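Local coordinates for protein acyl-coenzyme A oxidase acox-1.1 (Caenorhabditis elegans, PDB 5K3H) that catalyses the FAD-dependent desaturation of acyl-CoAs to (2E)-enoyl-CoAs, reducing oxygen to hydrogen peroxide in the first step of peroxisomal beta-oxidation, at residues Gln151-His156 with Ile183-Trp188; Gly233-Asp238 with Asn250-Phe255; Phe176-Pro181 with Asn256-Pro261; Arg143-Thr148 with Ser197-Val202; Gln161-Thr166 with Val201-Met206. All coordinates share one frame; numbering follows the deposited sequence.

In the fold
All five contacts lie in the beta-domain of the acyl-CoA oxidase fold; contact 1 contains residues of the FAD site shared with the second subunit, Q151 and T152, and contacts 2, 4 and 5 come close to it. The centre of contact 1 lies about 9 Å from that of contact 5, and E153 and K187 reach the 161-166 and 201-206 segments. Strand 187-188 also pairs with strand 251-255 of contact 2, about 10 Å away between centres. Contacts 4 and 5 share V201 and V202 on strand 199-208, with centres about 18 Å apart. Contact 3, farther from the flavin site, lies in the same sheet and joins contact 2 through T180 OG1, 2.9 Å from F255 N.

Contact 1 of 5, residues Gln151-His156 with Ile183-Trp188; sequences QTEMGH and ITALKW
E153 and K187 meet as a single beta bridge at the start of a type I turn, E153 to H156, in the flavin-binding beta-domain. The K187 side chain, bent at its second torsion (chi2 -45°), brings NZ to Q151 O at 2.6 Å and to E153 OE2 at 2.9 Å; the latter is a salt bridge that uses the anti side of the carboxylate oxygen. T152 meets W188 through both its backbone O, which accepts W188 N, and its OG1, which donates to W188 O at 2.6 Å. Within the turn, G155 N reaches a lone pair of T184 O, in the carbonyl plane, and M154 N binds L186 O at 2.8 Å. M154 makes a Met-aromatic contact, SD standing 4.3 Å from the centroid of the six-membered ring of W188, 15° off its normal. Its methyl CE lies 3.5 Å from I183 CG1.

A second shell fixes these groups. M154 O accepts hydrogen bonds from R320 NH1 and H412 NE2 of the second subunit, and G155 O one from Q322 NE2 of that subunit, which places this loop at the dimer interface. Q151 and T152 belong to the shared FAD site. The buried charges are well provided for: K187 NZ also binds V203 O, E153 OE1 takes E164 N, and E153 OE2 takes T165 OG1.

Contact 2 of 5, residues Gly233-Asp238 with Asn250-Phe255; sequences GITIGD and NGFLGF
An antiparallel beta ladder joins I234-D238 to G251-F255, two strands of a small sheet in the acyl-CoA oxidase beta-domain. T235 and G254 form one hydrogen-bonded pair, with T235 N to G254 O at 2.9 Å and nearly straight (174°), and G254 N to T235 O at 2.7 Å. G237 and F252 form the next, where the G237 N to F252 O bond is longer, 3.2 Å.

F252 does the distinctive packing. Its CG sits between the backbone N and the carbonyl carbon (chi1 60°), which swings the ring across the opposite strand and over G237. The CA of G237 makes a CH-pi contact 3.9 Å from the ring centroid. T235 CG2 approaches the same ring at its edge, near CE1. On the other face of the ladder, I234 CD1 touches F255 CD1 at 3.5 Å, while I234 CG2 lies beside L253 CD1.

N250 comes close to the FAD-binding G191, and N650 ND2 of the second subunit binds D238 O. Strand 251-255 is the middle of three, bonded on its other side to strand 187-188 through L253 and K187, while F641, in helix 636-645 of the second subunit, packs edge-to-face with F252.

Contact 3 of 5, residues Phe176-Pro181 with Asn256-Pro261; sequences FVLHTP and NNYRIP
R259 and V177 face each other as a non-hydrogen-bonded pair in the antiparallel strands 175-179 and 258-261, part of the larger mixed sheet of the beta-domain. The arginine chain can be followed outward. Its CB lies near F176 O, at 4.1 Å. CG, anti to the carbonyl carbon (chi1 -68°), runs alongside V177 and comes within 3.8 Å of V177 CG2. From CG to NE the chain is extended, keeping NE beside the same methyl, and the guanidinium then lies with one face over it, V177 CG2 being 3.5 Å from CZ. Salt bridges from NH1 to D170 OD2 and E175 OE1 tie down the tip, consistent with the flat group staying over V177 CG2.

The other sheet face, carrying F176, L178, Y258 and I260, is buried. L178 CD1 meets I260 CD1 at 3.9 Å, and the F176 ring packs against F218 and Y169. The backbone is tied on both sides of V177: F176 with I260, and L178 with Y258, where L178 N to Y258 O is almost straight at 176°. N257 and Y258 both oppose L178, a G1 beta bulge, and N257 takes the left-handed backbone conformation. N257 N lies close to the H179 ring plane, 14° out of it, and donates to H179 ND1 at 3.1 Å.

Contact 4 of 5, residues Arg143-Thr148 with Ser197-Val202; sequences REIIGT and SNYAVV
I146 and N198 interlock at the start of two parallel neighbouring strands, 147-150 and 199-208, where the beta-domain follows helix 130-141. The tight part is here. I146 O is gripped by two backbone donors, N198 N at 2.9 Å and Y199 N at 3.1 Å. The N198 side chain turns back on the same residue: CG sits between the backbone N and the carbonyl carbon, a turn (chi1 44°) that brings OD1 back to I146 N, 2.9 Å away, along a fairly straight bond (164°). The buried amide and carbonyl of I146 are thereby both satisfied from one short run of chain, and the asparagine ND2 is bonded as well. From the second subunit, M666 packs on N198 and L662 on I146.

Farther along, the pairing slackens. T148 N to Y199 O is a weak bond of 3.5 Å, though V201 N closes again on T148 O at 3.0 Å. Toward the partly exposed Y199, the I145 and Y199 side chains cross at about a right angle, I145 CG2 3.7 Å from Y199 CE1, and the phenol OH beyond goes to E225.

The hydroxyls of T148 and S197 find their partners outside the two segments, T148 OG1 at G191 O of the FAD site and S197 OG at N192 O. T148 CG2 rests 3.5 Å from S197 OG, a methyl against a hydroxyl oxygen.

Contact 5 of 5, residues Gln161-Thr166 with Val201-Met206; sequences QNLETT and VVVAHM
H205 and the loop Q161-T166 make a mostly backbone-to-ring contact at the point where that loop enters strand 166-170, alongside strand 199-208. The imidazole is reached by main-chain oxygens from two directions. Q161 O comes at the ring edge, 3.2 Å from CE1, while L163 O stands over one face, 3.5 Å from the same carbon. NE2 hydrogen-bonds to L160 O, just before the loop segment, which makes NE2 a donor and fixes the rotation of the ring. The geometry at CE1 is consistent with a weak C-H...O contact to Q161 O alone.

With CG anti to the carbonyl carbon (chi1 -79°), beside the backbone N, the ring lies against the loop. That nitrogen donates to T165 O at 2.9 Å, with an angle of 157°, and T166 follows as the parallel bridge partner of H205. Here the loop becomes a strand of the mixed sheet of the acyl-CoA oxidase beta-domain, with T166 paired to H179 on its other side.

Apolar contacts continue at V203 and A204, toward the start of strand 199-208. L163 CD1 lies 3.9 Å from V203 CG1, and V203 in turn packs on Y149 of the FAD site. T165 CG2, anti to its backbone N, touches A204 CB at 3.8 Å.

Contact 1 of 5, residues Gln151-His156 with Ile183-Trp188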
# COMPACT_ATOMS: atom_id res chain seq x y z
N GLN B 151 10.58 -24.56 -3.81
CA GLN B 151 11.53 -24.15 -4.84
C GLN B 151 12.44 -23.02 -4.38
O GLN B 151 13.67 -23.16 -4.40
CB GLN B 151 10.78 -23.77 -6.12
CG GLN B 151 11.67 -23.30 -7.24
CD GLN B 151 10.87 -22.97 -8.47
OE1 GLN B 151 10.92 -21.85 -8.99
NE2 GLN B 151 10.11 -23.96 -8.96
N THR B 152 11.87 -21.91 -3.96
CA THR B 152 12.67 -20.72 -3.72
C THR B 152 13.57 -20.91 -2.51
O THR B 152 13.22 -21.57 -1.53
CB THR B 152 11.78 -19.51 -3.54
OG1 THR B 152 11.03 -19.67 -2.34
CG2 THR B 152 10.82 -19.35 -4.73
N GLU B 153 14.73 -20.28 -2.58
CA GLU B 153 15.74 -20.39 -1.56
C GLU B 153 16.01 -19.03 -0.96
O GLU B 153 15.69 -17.99 -1.55
CB GLU B 153 17.01 -21.00 -2.14
CG GLU B 153 16.84 -22.45 -2.47
CD GLU B 153 17.98 -22.99 -3.28
OE1 GLU B 153 18.97 -22.24 -3.48
OE2 GLU B 153 17.89 -24.16 -3.71
N MET B 154 16.56 -19.05 0.26
CA MET B 154 16.92 -17.84 0.99
C MET B 154 17.68 -16.85 0.11
O MET B 154 17.32 -15.67 0.04
CB MET B 154 17.74 -18.24 2.23
CG MET B 154 18.61 -17.16 2.85
SD MET B 154 17.99 -16.55 4.41
CE MET B 154 18.51 -17.82 5.51
N GLY B 155 18.68 -17.31 -0.62
CA GLY B 155 19.50 -16.46 -1.45
C GLY B 155 19.12 -16.42 -2.91
O GLY B 155 19.81 -15.76 -3.69
N HIS B 156 18.06 -17.11 -3.30
CA HIS B 156 17.65 -17.12 -4.70
C HIS B 156 16.17 -17.37 -4.89
O HIS B 156 15.65 -18.43 -4.53
CB HIS B 156 18.45 -18.18 -5.48
CG HIS B 156 19.92 -18.15 -5.22
ND1 HIS B 156 20.79 -17.35 -5.93
CD2 HIS B 156 20.68 -18.83 -4.32
CE1 HIS B 156 22.02 -17.54 -5.48
NE2 HIS B 156 21.98 -18.43 -4.51
N ILE B 183 23.66 -21.52 4.21
CA ILE B 183 22.47 -20.84 4.73
C ILE B 183 21.61 -20.33 3.58
O ILE B 183 20.39 -20.53 3.57
CB ILE B 183 22.88 -19.71 5.69
CG1 ILE B 183 21.65 -19.06 6.32
CG2 ILE B 183 23.75 -18.66 5.01
CD1 ILE B 183 21.96 -18.27 7.58
N THR B 184 22.23 -19.70 2.57
CA THR B 184 21.49 -19.12 1.46
C THR B 184 20.80 -20.17 0.59
O THR B 184 20.00 -19.79 -0.28
CB THR B 184 22.41 -18.26 0.56
OG1 THR B 184 23.52 -19.05 0.09
CG2 THR B 184 22.93 -17.04 1.30
N ALA B 185 21.12 -21.46 0.79
CA ALA B 185 20.54 -22.57 0.05
C ALA B 185 19.30 -23.13 0.72
O ALA B 185 18.63 -23.99 0.13
CB ALA B 185 21.56 -23.70 -0.12
N LEU B 186 18.99 -22.71 1.94
CA LEU B 186 17.74 -23.10 2.56
C LEU B 186 16.60 -22.85 1.60
O LEU B 186 16.57 -21.81 0.93
CB LEU B 186 17.50 -22.30 3.84
CG LEU B 186 18.31 -22.60 5.09
CD1 LEU B 186 18.21 -21.44 6.07
CD2 LEU B 186 17.89 -23.94 5.75
N LYS B 187 15.69 -23.81 1.47
CA LYS B 187 14.39 -23.46 0.94
C LYS B 187 13.77 -22.44 1.88
O LYS B 187 13.92 -22.55 3.10
CB LYS B 187 13.50 -24.70 0.78
CG LYS B 187 14.03 -25.74 -0.20
CD LYS B 187 14.51 -25.04 -1.45
CE LYS B 187 14.78 -25.99 -2.61
NZ LYS B 187 15.23 -25.21 -3.80
N TRP B 188 13.14 -21.40 1.32
CA TRP B 188 12.67 -20.25 2.10
C TRP B 188 11.53 -19.62 1.33
O TRP B 188 11.71 -19.35 0.13
CB TRP B 188 13.79 -19.23 2.35
CG TRP B 188 13.51 -18.23 3.47
CD1 TRP B 188 12.70 -17.13 3.41
CD2 TRP B 188 14.04 -18.26 4.80
NE1 TRP B 188 12.69 -16.48 4.63
CE2 TRP B 188 13.51 -17.15 5.49
CE3 TRP B 188 14.92 -19.12 5.47
CZ2 TRP B 188 13.82 -16.88 6.82
CZ3 TRP B 188 15.22 -18.85 6.80
CH2 TRP B 188 14.67 -17.74 7.46

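Contact 2 of 5, residues Gly233-Asp238 with Asn250-Phe255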
# COMPACT_ATOMS: atom_id res chain seq x y z
N GLY B 233 18.02 -35.35 9.58
CA GLY B 233 18.65 -34.59 8.52
C GLY B 233 17.80 -33.47 7.98
O GLY B 233 18.23 -32.80 7.03
N ILE B 234 16.60 -33.27 8.53
CA ILE B 234 15.66 -32.25 8.08
C ILE B 234 15.64 -31.10 9.08
O ILE B 234 15.24 -31.29 10.24
CB ILE B 234 14.25 -32.83 7.91
CG1 ILE B 234 14.28 -33.89 6.81
CG2 ILE B 234 13.24 -31.74 7.67
CD1 ILE B 234 14.54 -33.36 5.44
N THR B 235 16.00 -29.90 8.61
CA THR B 235 15.82 -28.64 9.33
C THR B 235 14.65 -27.91 8.69
O THR B 235 14.68 -27.59 7.50
CB THR B 235 17.07 -27.77 9.25
OG1 THR B 235 18.20 -28.50 9.76
CG2 THR B 235 16.89 -26.51 10.08
N ILE B 236 13.62 -27.63 9.48
CA ILE B 236 12.34 -27.18 8.96
C ILE B 236 11.71 -26.30 10.03
O ILE B 236 11.94 -26.51 11.22
CB ILE B 236 11.44 -28.38 8.59
CG1 ILE B 236 10.21 -27.93 7.81
CG2 ILE B 236 11.09 -29.23 9.84
CD1 ILE B 236 9.58 -29.08 7.05
N GLY B 237 11.00 -25.27 9.60
CA GLY B 237 10.35 -24.40 10.56
C GLY B 237 9.69 -23.25 9.85
O GLY B 237 9.80 -23.10 8.63
N ASP B 238 9.00 -22.44 10.65
CA ASP B 238 8.27 -21.29 10.14
C ASP B 238 9.21 -20.10 10.01
O ASP B 238 10.07 -19.89 10.87
CB ASP B 238 7.12 -20.94 11.08
CG ASP B 238 6.24 -19.84 10.55
OD1 ASP B 238 5.48 -20.13 9.60
OD2 ASP B 238 6.32 -18.70 11.06
N ASN B 250 4.54 -20.12 6.12
CA ASN B 250 5.65 -20.18 5.19
C ASN B 250 6.91 -20.63 5.90
O ASN B 250 7.19 -20.17 7.01
CB ASN B 250 5.84 -18.81 4.54
CG ASN B 250 4.64 -18.37 3.75
OD1 ASN B 250 3.65 -17.93 4.30
ND2 ASN B 250 4.74 -18.50 2.44
N GLY B 251 7.68 -21.51 5.26
CA GLY B 251 8.73 -22.22 5.96
C GLY B 251 10.10 -22.16 5.32
O GLY B 251 10.26 -21.86 4.14
N PHE B 252 11.10 -22.50 6.13
CA PHE B 252 12.44 -22.83 5.67
C PHE B 252 12.69 -24.33 5.77
O PHE B 252 12.03 -25.04 6.54
CB PHE B 252 13.53 -22.09 6.48
CG PHE B 252 13.52 -22.37 7.96
CD1 PHE B 252 14.16 -23.49 8.48
CD2 PHE B 252 12.92 -21.48 8.85
CE1 PHE B 252 14.17 -23.73 9.86
CE2 PHE B 252 12.92 -21.73 10.23
CZ PHE B 252 13.55 -22.85 10.73
N LEU B 253 13.65 -24.81 4.98
CA LEU B 253 13.95 -26.24 4.88
C LEU B 253 15.39 -26.44 4.47
O LEU B 253 15.81 -25.95 3.41
CB LEU B 253 13.03 -26.92 3.87
CG LEU B 253 13.30 -28.38 3.45
CD1 LEU B 253 13.19 -29.34 4.64
CD2 LEU B 253 12.36 -28.78 2.33
N GLY B 254 16.12 -27.22 5.27
CA GLY B 254 17.48 -27.60 4.94
C GLY B 254 17.67 -29.09 5.08
O GLY B 254 17.03 -29.75 5.89
N PHE B 255 18.56 -29.63 4.25
CA PHE B 255 18.88 -31.05 4.22
C PHE B 255 20.35 -31.23 4.60
O PHE B 255 21.22 -30.51 4.08
CB PHE B 255 18.67 -31.65 2.84
CG PHE B 255 17.32 -31.39 2.27
CD1 PHE B 255 16.23 -32.16 2.65
CD2 PHE B 255 17.14 -30.36 1.34
CE1 PHE B 255 14.97 -31.93 2.12
CE2 PHE B 255 15.89 -30.11 0.80
CZ PHE B 255 14.80 -30.90 1.19

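Contact 3 of 5, residues Phe176-Pro181 with Asn256-Pro261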
# COMPACT_ATOMS: atom_id res chain seq x y z
N PHE B 176 19.04 -40.70 -4.06
CA PHE B 176 19.44 -39.30 -4.16
C PHE B 176 19.78 -38.76 -2.77
O PHE B 176 19.05 -39.04 -1.81
CB PHE B 176 18.35 -38.46 -4.82
CG PHE B 176 18.26 -38.70 -6.30
CD1 PHE B 176 19.11 -38.05 -7.17
CD2 PHE B 176 17.37 -39.63 -6.80
CE1 PHE B 176 19.07 -38.29 -8.53
CE2 PHE B 176 17.32 -39.88 -8.15
CZ PHE B 176 18.16 -39.20 -9.02
N VAL B 177 20.89 -38.04 -2.68
CA VAL B 177 21.33 -37.41 -1.43
C VAL B 177 21.02 -35.93 -1.58
O VAL B 177 21.65 -35.24 -2.39
CB VAL B 177 22.83 -37.64 -1.17
CG1 VAL B 177 23.32 -36.72 -0.08
CG2 VAL B 177 23.15 -39.10 -0.85
N LEU B 178 20.05 -35.42 -0.82
CA LEU B 178 19.68 -34.01 -0.88
C LEU B 178 20.55 -33.24 0.09
O LEU B 178 20.83 -33.72 1.20
CB LEU B 178 18.20 -33.82 -0.53
CG LEU B 178 17.12 -33.91 -1.62
CD1 LEU B 178 17.39 -34.98 -2.64
CD2 LEU B 178 15.78 -34.20 -0.95
N HIS B 179 21.03 -32.06 -0.32
CA HIS B 179 21.90 -31.33 0.58
C HIS B 179 21.74 -29.82 0.46
O HIS B 179 21.60 -29.28 -0.64
CB HIS B 179 23.37 -31.69 0.35
CG HIS B 179 24.27 -31.24 1.44
ND1 HIS B 179 24.12 -31.64 2.75
CD2 HIS B 179 25.32 -30.38 1.43
CE1 HIS B 179 25.04 -31.06 3.50
NE2 HIS B 179 25.78 -30.29 2.72
N THR B 180 21.78 -29.15 1.60
CA THR B 180 21.75 -27.69 1.64
C THR B 180 23.14 -27.20 2.04
O THR B 180 23.47 -27.21 3.24
CB THR B 180 20.68 -27.21 2.62
OG1 THR B 180 19.42 -27.75 2.24
CG2 THR B 180 20.58 -25.69 2.64
N PRO B 181 23.99 -26.82 1.09
CA PRO B 181 25.39 -26.55 1.46
C PRO B 181 25.59 -25.29 2.28
O PRO B 181 26.46 -25.27 3.15
CB PRO B 181 26.10 -26.48 0.11
CG PRO B 181 25.07 -26.21 -0.89
CD PRO B 181 23.80 -26.83 -0.37
N ASN B 256 20.61 -32.20 5.47
CA ASN B 256 21.98 -32.63 5.81
C ASN B 256 22.18 -34.03 5.22
O ASN B 256 21.91 -35.03 5.89
CB ASN B 256 22.21 -32.62 7.32
CG ASN B 256 23.66 -32.91 7.70
OD1 ASN B 256 24.56 -32.88 6.86
ND2 ASN B 256 23.89 -33.14 9.01
N ASN B 257 22.63 -34.08 3.97
CA ASN B 257 22.86 -35.33 3.24
C ASN B 257 21.68 -36.30 3.42
O ASN B 257 21.83 -37.43 3.90
CB ASN B 257 24.20 -35.95 3.65
CG ASN B 257 25.40 -35.14 3.15
OD1 ASN B 257 25.53 -34.86 1.94
ND2 ASN B 257 26.29 -34.74 4.07
N TYR B 258 20.49 -35.82 3.02
CA TYR B 258 19.22 -36.52 3.25
C TYR B 258 18.90 -37.44 2.08
O TYR B 258 18.74 -36.97 0.95
CB TYR B 258 18.11 -35.49 3.45
CG TYR B 258 16.75 -36.03 3.84
CD1 TYR B 258 16.47 -36.42 5.14
CD2 TYR B 258 15.74 -36.11 2.90
CE1 TYR B 258 15.21 -36.89 5.49
CE2 TYR B 258 14.48 -36.58 3.22
CZ TYR B 258 14.22 -36.97 4.52
OH TYR B 258 12.96 -37.43 4.83
N ARG B 259 18.73 -38.73 2.37
CA ARG B 259 18.65 -39.78 1.35
C ARG B 259 17.22 -40.19 1.04
O ARG B 259 16.44 -40.50 1.96
CB ARG B 259 19.46 -41.00 1.78
CG ARG B 259 20.95 -40.73 1.81
CD ARG B 259 21.79 -41.96 2.18
NE ARG B 259 23.19 -41.65 1.93
CZ ARG B 259 23.89 -42.06 0.87
NH1 ARG B 259 23.33 -42.85 -0.04
NH2 ARG B 259 25.15 -41.68 0.74
N ILE B 260 16.87 -40.22 -0.25
CA ILE B 260 15.57 -40.67 -0.74
C ILE B 260 15.81 -41.66 -1.88
O ILE B 260 16.87 -41.61 -2.55
CB ILE B 260 14.67 -39.49 -1.17
CG1 ILE B 260 15.28 -38.71 -2.34
CG2 ILE B 260 14.42 -38.55 -0.00
CD1 ILE B 260 14.41 -37.56 -2.81
N PRO B 261 14.88 -42.60 -2.13
CA PRO B 261 15.08 -43.58 -3.21
C PRO B 261 15.20 -42.93 -4.58
O PRO B 261 14.75 -41.81 -4.81
CB PRO B 261 13.81 -44.45 -3.13
CG PRO B 261 13.30 -44.27 -1.73
CD PRO B 261 13.71 -42.91 -1.28

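Contact 4 of 5, residues Arg143-Thr148 with Ser197-Val202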
# COMPACT_ATOMS: atom_id res chain seq x y z
N ARG B 143 -6.22 -36.46 0.97
CA ARG B 143 -5.78 -35.67 2.11
C ARG B 143 -5.21 -36.55 3.21
O ARG B 143 -5.34 -36.23 4.40
CB ARG B 143 -6.91 -34.77 2.64
CG ARG B 143 -7.51 -33.85 1.57
CD ARG B 143 -8.58 -32.87 2.10
NE ARG B 143 -8.65 -31.64 1.27
CZ ARG B 143 -9.70 -30.83 1.19
NH1 ARG B 143 -10.80 -31.09 1.86
NH2 ARG B 143 -9.67 -29.74 0.42
N GLU B 144 -4.58 -37.68 2.82
CA GLU B 144 -3.85 -38.52 3.78
C GLU B 144 -2.54 -37.88 4.18
O GLU B 144 -2.00 -38.22 5.25
CB GLU B 144 -3.54 -39.90 3.21
CG GLU B 144 -4.74 -40.73 2.84
CD GLU B 144 -4.35 -42.10 2.29
OE1 GLU B 144 -3.27 -42.63 2.65
OE2 GLU B 144 -5.11 -42.62 1.44
N ILE B 145 -2.03 -36.98 3.34
CA ILE B 145 -0.78 -36.27 3.54
C ILE B 145 -1.02 -34.79 3.24
O ILE B 145 -2.01 -34.41 2.60
CB ILE B 145 0.35 -36.82 2.65
CG1 ILE B 145 -0.05 -36.78 1.18
CG2 ILE B 145 0.72 -38.22 3.09
CD1 ILE B 145 1.07 -37.23 0.24
N ILE B 146 -0.12 -33.96 3.74
CA ILE B 146 -0.17 -32.53 3.48
C ILE B 146 1.14 -32.16 2.81
O ILE B 146 2.22 -32.39 3.37
CB ILE B 146 -0.41 -31.72 4.76
CG1 ILE B 146 -1.73 -32.13 5.40
CG2 ILE B 146 -0.40 -30.23 4.47
CD1 ILE B 146 -2.00 -31.45 6.72
N GLY B 147 1.05 -31.58 1.61
CA GLY B 147 2.22 -31.29 0.82
C GLY B 147 2.24 -29.84 0.39
O GLY B 147 1.24 -29.11 0.46
N THR B 148 3.42 -29.42 -0.04
CA THR B 148 3.64 -28.11 -0.62
C THR B 148 4.69 -28.28 -1.72
O THR B 148 5.15 -29.39 -2.01
CB THR B 148 4.04 -27.10 0.47
OG1 THR B 148 4.22 -25.79 -0.10
CG2 THR B 148 5.32 -27.54 1.17
N SER B 197 2.99 -29.09 6.51
CA SER B 197 3.24 -30.14 5.54
C SER B 197 4.11 -31.25 6.13
O SER B 197 5.03 -31.00 6.91
CB SER B 197 3.91 -29.56 4.29
OG SER B 197 3.02 -28.70 3.61
N ASN B 198 3.82 -32.49 5.75
CA ASN B 198 4.73 -33.58 6.02
C ASN B 198 5.43 -34.10 4.78
O ASN B 198 6.37 -34.88 4.90
CB ASN B 198 4.03 -34.74 6.77
CG ASN B 198 2.65 -35.08 6.21
OD1 ASN B 198 2.32 -34.82 5.05
ND2 ASN B 198 1.83 -35.67 7.06
N TYR B 199 5.01 -33.67 3.59
CA TYR B 199 5.70 -33.96 2.34
C TYR B 199 5.93 -32.66 1.58
O TYR B 199 5.29 -31.64 1.85
CB TYR B 199 4.88 -34.95 1.48
CG TYR B 199 4.97 -36.38 1.98
CD1 TYR B 199 4.32 -36.78 3.16
CD2 TYR B 199 5.66 -37.35 1.25
CE1 TYR B 199 4.41 -38.08 3.63
CE2 TYR B 199 5.75 -38.65 1.71
CZ TYR B 199 5.11 -39.01 2.90
OH TYR B 199 5.18 -40.32 3.34
N ALA B 200 6.88 -32.69 0.65
CA ALA B 200 7.02 -31.59 -0.30
C ALA B 200 7.59 -32.10 -1.62
O ALA B 200 8.39 -33.03 -1.64
CB ALA B 200 7.93 -30.48 0.24
N VAL B 201 7.18 -31.49 -2.72
CA VAL B 201 7.92 -31.64 -3.96
C VAL B 201 9.02 -30.58 -3.94
O VAL B 201 8.73 -29.38 -3.86
CB VAL B 201 7.01 -31.49 -5.19
CG1 VAL B 201 7.83 -31.54 -6.48
CG2 VAL B 201 5.89 -32.55 -5.20
N VAL B 202 10.27 -31.00 -4.00
CA VAL B 202 11.42 -30.14 -3.77
C VAL B 202 12.20 -30.00 -5.06
O VAL B 202 12.43 -31.00 -5.77
CB VAL B 202 12.30 -30.69 -2.64
CG1 VAL B 202 13.58 -29.86 -2.48
CG2 VAL B 202 11.51 -30.71 -1.35

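Contact 5 of 5, residues Gln161-Thr166 with Val201-Met206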
# COMPACT_ATOMS: atom_id res chain seq x y z
N GLN B 161 18.24 -21.57 -12.29
CA GLN B 161 19.60 -21.98 -12.64
C GLN B 161 20.63 -21.62 -11.57
O GLN B 161 21.74 -22.15 -11.59
CB GLN B 161 20.02 -21.36 -13.98
CG GLN B 161 19.11 -21.71 -15.18
CD GLN B 161 18.93 -23.22 -15.42
OE1 GLN B 161 19.88 -24.01 -15.42
NE2 GLN B 161 17.69 -23.62 -15.67
N ASN B 162 20.29 -20.74 -10.63
CA ASN B 162 21.23 -20.37 -9.58
C ASN B 162 20.85 -20.92 -8.21
O ASN B 162 21.41 -20.49 -7.20
CB ASN B 162 21.37 -18.84 -9.52
CG ASN B 162 22.01 -18.26 -10.80
OD1 ASN B 162 21.42 -17.41 -11.50
ND2 ASN B 162 23.23 -18.72 -11.10
N LEU B 163 19.91 -21.87 -8.16
CA LEU B 163 19.61 -22.57 -6.91
C LEU B 163 20.84 -23.32 -6.38
O LEU B 163 21.72 -23.74 -7.14
CB LEU B 163 18.45 -23.54 -7.12
CG LEU B 163 17.12 -22.89 -7.49
CD1 LEU B 163 16.10 -23.95 -7.87
CD2 LEU B 163 16.60 -22.05 -6.34
N GLU B 164 20.89 -23.48 -5.07
CA GLU B 164 22.02 -24.15 -4.42
C GLU B 164 21.72 -25.55 -3.88
O GLU B 164 22.65 -26.32 -3.66
CB GLU B 164 22.59 -23.27 -3.31
CG GLU B 164 23.35 -22.05 -3.81
CD GLU B 164 23.45 -20.96 -2.76
OE1 GLU B 164 23.82 -21.27 -1.61
OE2 GLU B 164 23.16 -19.79 -3.09
N THR B 165 20.45 -25.87 -3.65
CA THR B 165 20.15 -27.20 -3.11
C THR B 165 20.53 -28.27 -4.13
O THR B 165 20.20 -28.17 -5.32
CB THR B 165 18.67 -27.28 -2.74
OG1 THR B 165 18.39 -26.29 -1.73
CG2 THR B 165 18.33 -28.70 -2.21
N THR B 166 21.24 -29.31 -3.68
CA THR B 166 21.67 -30.37 -4.59
C THR B 166 20.97 -31.69 -4.27
O THR B 166 20.52 -31.94 -3.14
CB THR B 166 23.19 -30.58 -4.56
OG1 THR B 166 23.63 -30.80 -3.22
CG2 THR B 166 23.94 -29.38 -5.18
N VAL B 201 7.18 -31.49 -2.72
CA VAL B 201 7.92 -31.64 -3.96
C VAL B 201 9.02 -30.58 -3.94
O VAL B 201 8.73 -29.38 -3.86
CB VAL B 201 7.01 -31.49 -5.19
CG1 VAL B 201 7.83 -31.54 -6.48
CG2 VAL B 201 5.89 -32.55 -5.20
N VAL B 202 10.27 -31.00 -4.00
CA VAL B 202 11.42 -30.14 -3.77
C VAL B 202 12.20 -30.00 -5.06
O VAL B 202 12.43 -31.00 -5.77
CB VAL B 202 12.30 -30.69 -2.64
CG1 VAL B 202 13.58 -29.86 -2.48
CG2 VAL B 202 11.51 -30.71 -1.35
N VAL B 203 12.59 -28.77 -5.40
CA VAL B 203 13.39 -28.49 -6.59
C VAL B 203 14.85 -28.39 -6.17
O VAL B 203 15.18 -27.70 -5.21
CB VAL B 203 12.91 -27.23 -7.31
CG1 VAL B 203 13.71 -27.01 -8.56
CG2 VAL B 203 11.44 -27.36 -7.66
N ALA B 204 15.72 -29.09 -6.91
CA ALA B 204 17.13 -29.18 -6.58
C ALA B 204 17.90 -29.49 -7.85
O ALA B 204 17.38 -30.12 -8.78
CB ALA B 204 17.39 -30.26 -5.52
N HIS B 205 19.17 -29.07 -7.88
CA HIS B 205 20.05 -29.38 -9.00
C HIS B 205 20.53 -30.82 -8.93
O HIS B 205 21.11 -31.24 -7.92
CB HIS B 205 21.24 -28.43 -8.99
CG HIS B 205 20.94 -27.08 -9.55
ND1 HIS B 205 21.93 -26.19 -9.91
CD2 HIS B 205 19.77 -26.48 -9.85
CE1 HIS B 205 21.38 -25.10 -10.39
NE2 HIS B 205 20.07 -25.25 -10.37
N MET B 206 20.33 -31.57 -10.03
CA MET B 206 20.62 -33.00 -10.03
C MET B 206 22.02 -33.29 -10.58
O MET B 206 22.33 -33.00 -11.74
CB MET B 206 19.58 -33.78 -10.83
CG MET B 206 19.74 -35.29 -10.67
SD MET B 206 18.35 -36.25 -11.28
CE MET B 206 18.46 -35.92 -13.05